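Long-range contact in membrane-fusion protein (Streptococcus pneumoniae, PDB 5XU0), which probably serves as the membrane fusion subunit of a MacAB-like efflux pump, assembling with further copies of itself into a channel: residues G7-F19 with Q166-K180. The protein carries 2 engineered substitutions. Sequence-based numbering, arbitrary orientation.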
loop_
_atom_site.group_PDB
_atom_site.type_symbol
_atom_site.label_atom_id
_atom_site.label_comp_id
_atom_site.label_asym_id
_atom_site.label_seq_id
_atom_site.Cartn_x
_atom_site.Cartn_y
_atom_site.Cartn_z
ATOM N N GLY B 7 -31.304 7.994 23.276
ATOM C CA GLY B 7 -30.766 8.324 21.970
ATOM C C GLY B 7 -29.960 9.599 22.055
ATOM O O GLY B 7 -30.006 10.328 23.051
ATOM N N THR B 8 -29.214 9.859 20.987
ATOM C CA THR B 8 -28.396 11.058 20.911
ATOM C C THR B 8 -28.827 11.914 19.729
ATOM O O THR B 8 -29.322 11.407 18.712
ATOM C CB THR B 8 -26.904 10.720 20.798
ATOM O OG1 THR B 8 -26.686 9.866 19.671
ATOM C CG2 THR B 8 -26.424 10.019 22.056
ATOM N N VAL B 9 -28.647 13.225 19.892
ATOM C CA VAL B 9 -28.947 14.189 18.840
ATOM C C VAL B 9 -27.835 14.116 17.803
ATOM O O VAL B 9 -26.691 14.489 18.074
ATOM C CB VAL B 9 -29.102 15.609 19.393
ATOM C CG1 VAL B 9 -29.636 16.542 18.311
ATOM C CG2 VAL B 9 -30.025 15.603 20.594
ATOM N N THR B 10 -28.166 13.614 16.622
ATOM C CA THR B 10 -27.230 13.542 15.520
ATOM C C THR B 10 -27.765 14.360 14.356
ATOM O O THR B 10 -28.962 14.651 14.265
ATOM C CB THR B 10 -26.995 12.095 15.071
ATOM O OG1 THR B 10 -27.969 11.742 14.080
ATOM C CG2 THR B 10 -27.120 11.145 16.248
ATOM N N ALA B 11 -26.864 14.735 13.466
ATOM C CA ALA B 11 -27.290 15.406 12.256
ATOM C C ALA B 11 -27.661 14.381 11.195
ATOM O O ALA B 11 -27.329 13.197 11.291
ATOM C CB ALA B 11 -26.203 16.334 11.739
ATOM N N LYS B 12 -28.372 14.856 10.177
ATOM C CA LYS B 12 -28.829 14.000 9.093
ATOM C C LYS B 12 -27.849 13.996 7.927
ATOM O O LYS B 12 -27.483 12.930 7.421
ATOM C CB LYS B 12 -30.211 14.457 8.621
ATOM C CG LYS B 12 -30.703 13.765 7.368
ATOM C CD LYS B 12 -32.155 14.106 7.101
ATOM C CE LYS B 12 -32.756 13.170 6.070
ATOM N NZ LYS B 12 -34.216 13.398 5.907
ATOM N N ASN B 13 -27.412 15.174 7.500
ATOM C CA ASN B 13 -26.595 15.329 6.307
ATOM C C ASN B 13 -25.214 15.837 6.691
ATOM O O ASN B 13 -25.090 16.775 7.485
ATOM C CB ASN B 13 -27.265 16.288 5.323
ATOM C CG ASN B 13 -28.674 15.862 4.972
ATOM O OD1 ASN B 13 -28.908 14.718 4.579
ATOM N ND2 ASN B 13 -29.625 16.778 5.120
ATOM N N GLU B 14 -24.185 15.214 6.126
ATOM C CA GLU B 14 -22.811 15.617 6.375
ATOM C C GLU B 14 -21.977 15.278 5.150
ATOM O O GLU B 14 -22.428 14.586 4.234
ATOM C CB GLU B 14 -22.246 14.935 7.625
ATOM C CG GLU B 14 -22.322 13.419 7.571
ATOM C CD GLU B 14 -21.399 12.751 8.567
ATOM O OE1 GLU B 14 -20.421 13.396 8.999
ATOM O OE2 GLU B 14 -21.648 11.576 8.914
ATOM N N GLN B 15 -20.745 15.778 5.147
ATOM C CA GLN B 15 -19.830 15.558 4.039
ATOM C C GLN B 15 -18.398 15.647 4.538
ATOM O O GLN B 15 -18.022 16.619 5.207
ATOM C CB GLN B 15 -20.060 16.573 2.914
ATOM C CG GLN B 15 -19.226 16.310 1.675
ATOM C CD GLN B 15 -19.314 17.428 0.662
ATOM O OE1 GLN B 15 -19.029 18.585 0.968
ATOM N NE2 GLN B 15 -19.704 17.087 -0.559
ATOM N N TYR B 16 -17.621 14.614 4.226
ATOM C CA TYR B 16 -16.178 14.611 4.392
ATOM C C TYR B 16 -15.527 14.767 3.026
ATOM O O TYR B 16 -15.930 14.113 2.059
ATOM C CB TYR B 16 -15.683 13.309 5.030
ATOM C CG TYR B 16 -16.238 12.987 6.399
ATOM C CD1 TYR B 16 -15.573 13.391 7.550
ATOM C CD2 TYR B 16 -17.407 12.248 6.543
ATOM C CE1 TYR B 16 -16.065 13.087 8.804
ATOM C CE2 TYR B 16 -17.908 11.939 7.795
ATOM C CZ TYR B 16 -17.232 12.361 8.922
ATOM O OH TYR B 16 -17.725 12.058 10.171
ATOM N N VAL B 17 -14.524 15.631 2.942
ATOM C CA VAL B 17 -13.650 15.676 1.781
ATOM C C VAL B 17 -12.255 15.306 2.271
ATOM O O VAL B 17 -11.675 15.978 3.142
ATOM C CB VAL B 17 -13.691 17.025 1.036
ATOM C CG1 VAL B 17 -15.137 17.414 0.742
ATOM C CG2 VAL B 17 -12.960 18.141 1.755
ATOM N N TYR B 18 -11.771 14.174 1.773
ATOM C CA TYR B 18 -10.458 13.627 2.070
ATOM C C TYR B 18 -9.491 14.011 0.963
ATOM O O TYR B 18 -9.894 14.279 -0.172
ATOM C CB TYR B 18 -10.501 12.098 2.189
ATOM C CG TYR B 18 -11.619 11.530 3.043
ATOM C CD1 TYR B 18 -11.491 11.441 4.421
ATOM C CD2 TYR B 18 -12.790 11.051 2.465
ATOM C CE1 TYR B 18 -12.501 10.903 5.198
ATOM C CE2 TYR B 18 -13.805 10.512 3.238
ATOM C CZ TYR B 18 -13.657 10.443 4.603
ATOM O OH TYR B 18 -14.664 9.910 5.381
ATOM N N PHE B 19 -8.206 14.023 1.299
ATOM C CA PHE B 19 -7.180 14.316 0.309
ATOM C C PHE B 19 -7.187 13.266 -0.797
ATOM O O PHE B 19 -7.472 12.087 -0.568
ATOM C CB PHE B 19 -5.806 14.374 0.977
ATOM C CG PHE B 19 -4.696 14.762 0.045
ATOM C CD1 PHE B 19 -4.450 16.093 -0.243
ATOM C CD2 PHE B 19 -3.898 13.795 -0.544
ATOM C CE1 PHE B 19 -3.430 16.454 -1.101
ATOM C CE2 PHE B 19 -2.877 14.148 -1.403
ATOM C CZ PHE B 19 -2.642 15.481 -1.681
ATOM N N GLN B 166 -7.055 10.944 5.158
ATOM C CA GLN B 166 -6.760 12.297 5.626
ATOM C C GLN B 166 -7.989 13.173 5.409
ATOM O O GLN B 166 -8.228 13.662 4.302
ATOM C CB GLN B 166 -5.540 12.861 4.904
ATOM C CG GLN B 166 -4.294 11.997 5.018
ATOM C CD GLN B 166 -3.066 12.791 5.427
ATOM O OE1 GLN B 166 -2.192 13.072 4.608
ATOM N NE2 GLN B 166 -2.997 13.159 6.701
ATOM N N VAL B 167 -8.773 13.372 6.467
ATOM C CA VAL B 167 -9.912 14.281 6.393
ATOM C C VAL B 167 -9.385 15.699 6.237
ATOM O O VAL B 167 -8.680 16.211 7.114
ATOM C CB VAL B 167 -10.797 14.168 7.641
ATOM C CG1 VAL B 167 -11.932 15.192 7.577
ATOM C CG2 VAL B 167 -11.323 12.753 7.819
HETATM N N MSE B 168 -9.729 16.344 5.129
HETATM C CA MSE B 168 -9.286 17.712 4.923
HETATM C C MSE B 168 -10.366 18.715 5.295
HETATM O O MSE B 168 -10.062 19.749 5.892
HETATM C CB MSE B 168 -8.835 17.927 3.484
HETATM C CG MSE B 168 -7.326 17.989 3.331
HETATM SE SE MSE B 168 -6.810 18.975 1.746
HETATM C CE MSE B 168 -7.859 17.965 0.469
ATOM N N VAL B 169 -11.627 18.432 4.963
ATOM C CA VAL B 169 -12.711 19.324 5.372
ATOM C C VAL B 169 -13.935 18.498 5.734
ATOM O O VAL B 169 -14.328 17.597 4.988
ATOM C CB VAL B 169 -13.047 20.368 4.287
ATOM C CG1 VAL B 169 -14.400 21.004 4.535
ATOM C CG2 VAL B 169 -11.991 21.438 4.255
ATOM N N HIS B 170 -14.539 18.811 6.880
ATOM C CA HIS B 170 -15.738 18.148 7.366
ATOM C C HIS B 170 -16.813 19.192 7.618
ATOM O O HIS B 170 -16.592 20.142 8.384
ATOM C CB HIS B 170 -15.456 17.359 8.645
ATOM C CG HIS B 170 -16.622 16.557 9.129
ATOM N ND1 HIS B 170 -16.691 16.042 10.406
ATOM C CD2 HIS B 170 -17.764 16.179 8.507
ATOM C CE1 HIS B 170 -17.827 15.382 10.550
ATOM N NE2 HIS B 170 -18.497 15.451 9.412
ATOM N N ILE B 171 -17.965 19.006 6.968
ATOM C CA ILE B 171 -19.092 19.928 7.044
ATOM C C ILE B 171 -20.336 19.112 7.362
ATOM O O ILE B 171 -20.436 17.937 6.997
ATOM C CB ILE B 171 -19.275 20.731 5.729
ATOM C CG1 ILE B 171 -19.878 19.869 4.617
ATOM C CG2 ILE B 171 -17.955 21.299 5.254
ATOM C CD1 ILE B 171 -21.392 19.795 4.670
ATOM N N VAL B 172 -21.293 19.736 8.045
ATOM C CA VAL B 172 -22.503 19.021 8.441
ATOM C C VAL B 172 -23.629 20.021 8.668
ATOM O O VAL B 172 -23.423 21.089 9.253
ATOM C CB VAL B 172 -22.251 18.147 9.691
ATOM C CG1 VAL B 172 -21.566 18.943 10.768
ATOM C CG2 VAL B 172 -23.535 17.589 10.206
ATOM N N SER B 173 -24.823 19.665 8.194
ATOM C CA SER B 173 -25.987 20.531 8.322
ATOM C C SER B 173 -26.484 20.550 9.760
ATOM O O SER B 173 -26.759 19.499 10.349
ATOM C CB SER B 173 -27.103 20.057 7.392
ATOM O OG SER B 173 -28.273 20.847 7.547
ATOM N N ASN B 174 -26.601 21.750 10.326
ATOM C CA ASN B 174 -27.221 21.928 11.629
ATOM C C ASN B 174 -28.723 22.155 11.525
ATOM O O ASN B 174 -29.365 22.481 12.530
ATOM C CB ASN B 174 -26.560 23.084 12.386
ATOM C CG ASN B 174 -26.680 22.937 13.895
ATOM O OD1 ASN B 174 -27.277 21.981 14.391
ATOM N ND2 ASN B 174 -26.110 23.885 14.631
ATOM N N GLU B 175 -29.290 22.012 10.332
ATOM C CA GLU B 175 -30.725 21.910 10.148
ATOM C C GLU B 175 -31.088 20.441 9.955
ATOM O O GLU B 175 -30.217 19.572 9.868
ATOM C CB GLU B 175 -31.187 22.763 8.963
ATOM C CG GLU B 175 -30.578 24.159 8.912
ATOM C CD GLU B 175 -29.435 24.269 7.915
ATOM O OE1 GLU B 175 -29.380 25.282 7.184
ATOM O OE2 GLU B 175 -28.590 23.349 7.863
ATOM N N ASN B 176 -32.388 20.167 9.882
ATOM C CA ASN B 176 -32.922 18.809 9.758
ATOM C C ASN B 176 -32.225 17.852 10.724
ATOM O O ASN B 176 -31.650 16.835 10.335
ATOM C CB ASN B 176 -32.811 18.292 8.324
ATOM C CG ASN B 176 -33.167 19.340 7.293
ATOM O OD1 ASN B 176 -33.798 20.350 7.605
ATOM N ND2 ASN B 176 -32.766 19.100 6.048
ATOM N N LEU B 177 -32.265 18.212 12.005
ATOM C CA LEU B 177 -31.640 17.376 13.018
ATOM C C LEU B 177 -32.473 16.124 13.268
ATOM O O LEU B 177 -33.676 16.078 13.000
ATOM C CB LEU B 177 -31.451 18.157 14.317
ATOM C CG LEU B 177 -30.019 18.617 14.595
ATOM C CD1 LEU B 177 -29.505 19.447 13.441
ATOM C CD2 LEU B 177 -29.945 19.406 15.892
ATOM N N GLN B 178 -31.807 15.088 13.777
ATOM C CA GLN B 178 -32.453 13.827 14.111
ATOM C C GLN B 178 -31.899 13.338 15.444
ATOM O O GLN B 178 -30.993 13.946 16.023
ATOM C CB GLN B 178 -32.244 12.782 13.002
ATOM C CG GLN B 178 -32.527 13.291 11.591
ATOM C CD GLN B 178 -32.520 12.189 10.547
ATOM O OE1 GLN B 178 -33.521 11.955 9.869
ATOM N NE2 GLN B 178 -31.384 11.516 10.402
ATOM N N VAL B 179 -32.456 12.240 15.946
ATOM C CA VAL B 179 -31.867 11.531 17.079
ATOM C C VAL B 179 -31.866 10.045 16.754
ATOM O O VAL B 179 -32.801 9.536 16.125
ATOM C CB VAL B 179 -32.608 11.804 18.410
ATOM C CG1 VAL B 179 -32.164 13.100 19.029
ATOM C CG2 VAL B 179 -34.072 11.880 18.194
ATOM N N LYS B 180 -30.807 9.350 17.173
ATOM C CA LYS B 180 -30.706 7.925 16.890
ATOM C C LYS B 180 -30.277 7.142 18.119
ATOM O O LYS B 180 -29.755 7.690 19.095
ATOM C CB LYS B 180 -29.739 7.619 15.739
ATOM C CG LYS B 180 -29.500 8.730 14.731
ATOM C CD LYS B 180 -28.540 8.223 13.671
ATOM C CE LYS B 180 -28.586 9.077 12.418
ATOM N NZ LYS B 180 -27.653 8.583 11.376
#
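His170 lies flat against the ring of Tyr16, its partner in a non-hydrogen-bonded antiparallel pair, with ring centroids 3.9 Å apart and planes 19° from parallel. Followed outward, His170 CB brushes Tyr16 CD1; CG is anti to the backbone N (chi1 -175°), which carries the imidazole alongside the phenol. At the ring edge CD2 meets Gln15 O in the imidazole plane, 3.3 Å away. ND1 and CE1 flank Tyr16 CE1, which sits over the imidazole centre, while NE2 lies over the tyrosine face toward its rim and donates to Glu14 OE1 at 2.8 Å, the carboxylate oxygen standing 20° out of the imidazole plane. Stack and bond together fix the ring's rotation, and Tyr219 of a neighbouring subunit meets it edge-to-face. On the other face Val17 CG2 packs on Val169 CB at 3.4 Å. Val17 O accepts from both Met168 N and Val169 N, a classic beta bulge. This ladder belongs to a four-stranded sheet; a second, pairing Thr8 with Lys180 and Thr10 with Gln178, belongs to the six-stranded barrel. Between them loops 11-13 and 173-177, joined by Ser173 N to Asn13 O, are consistent with the two-stranded connection between beta-barrel and lipoyl-like (barrel-sandwich) domains in membrane fusion proteins.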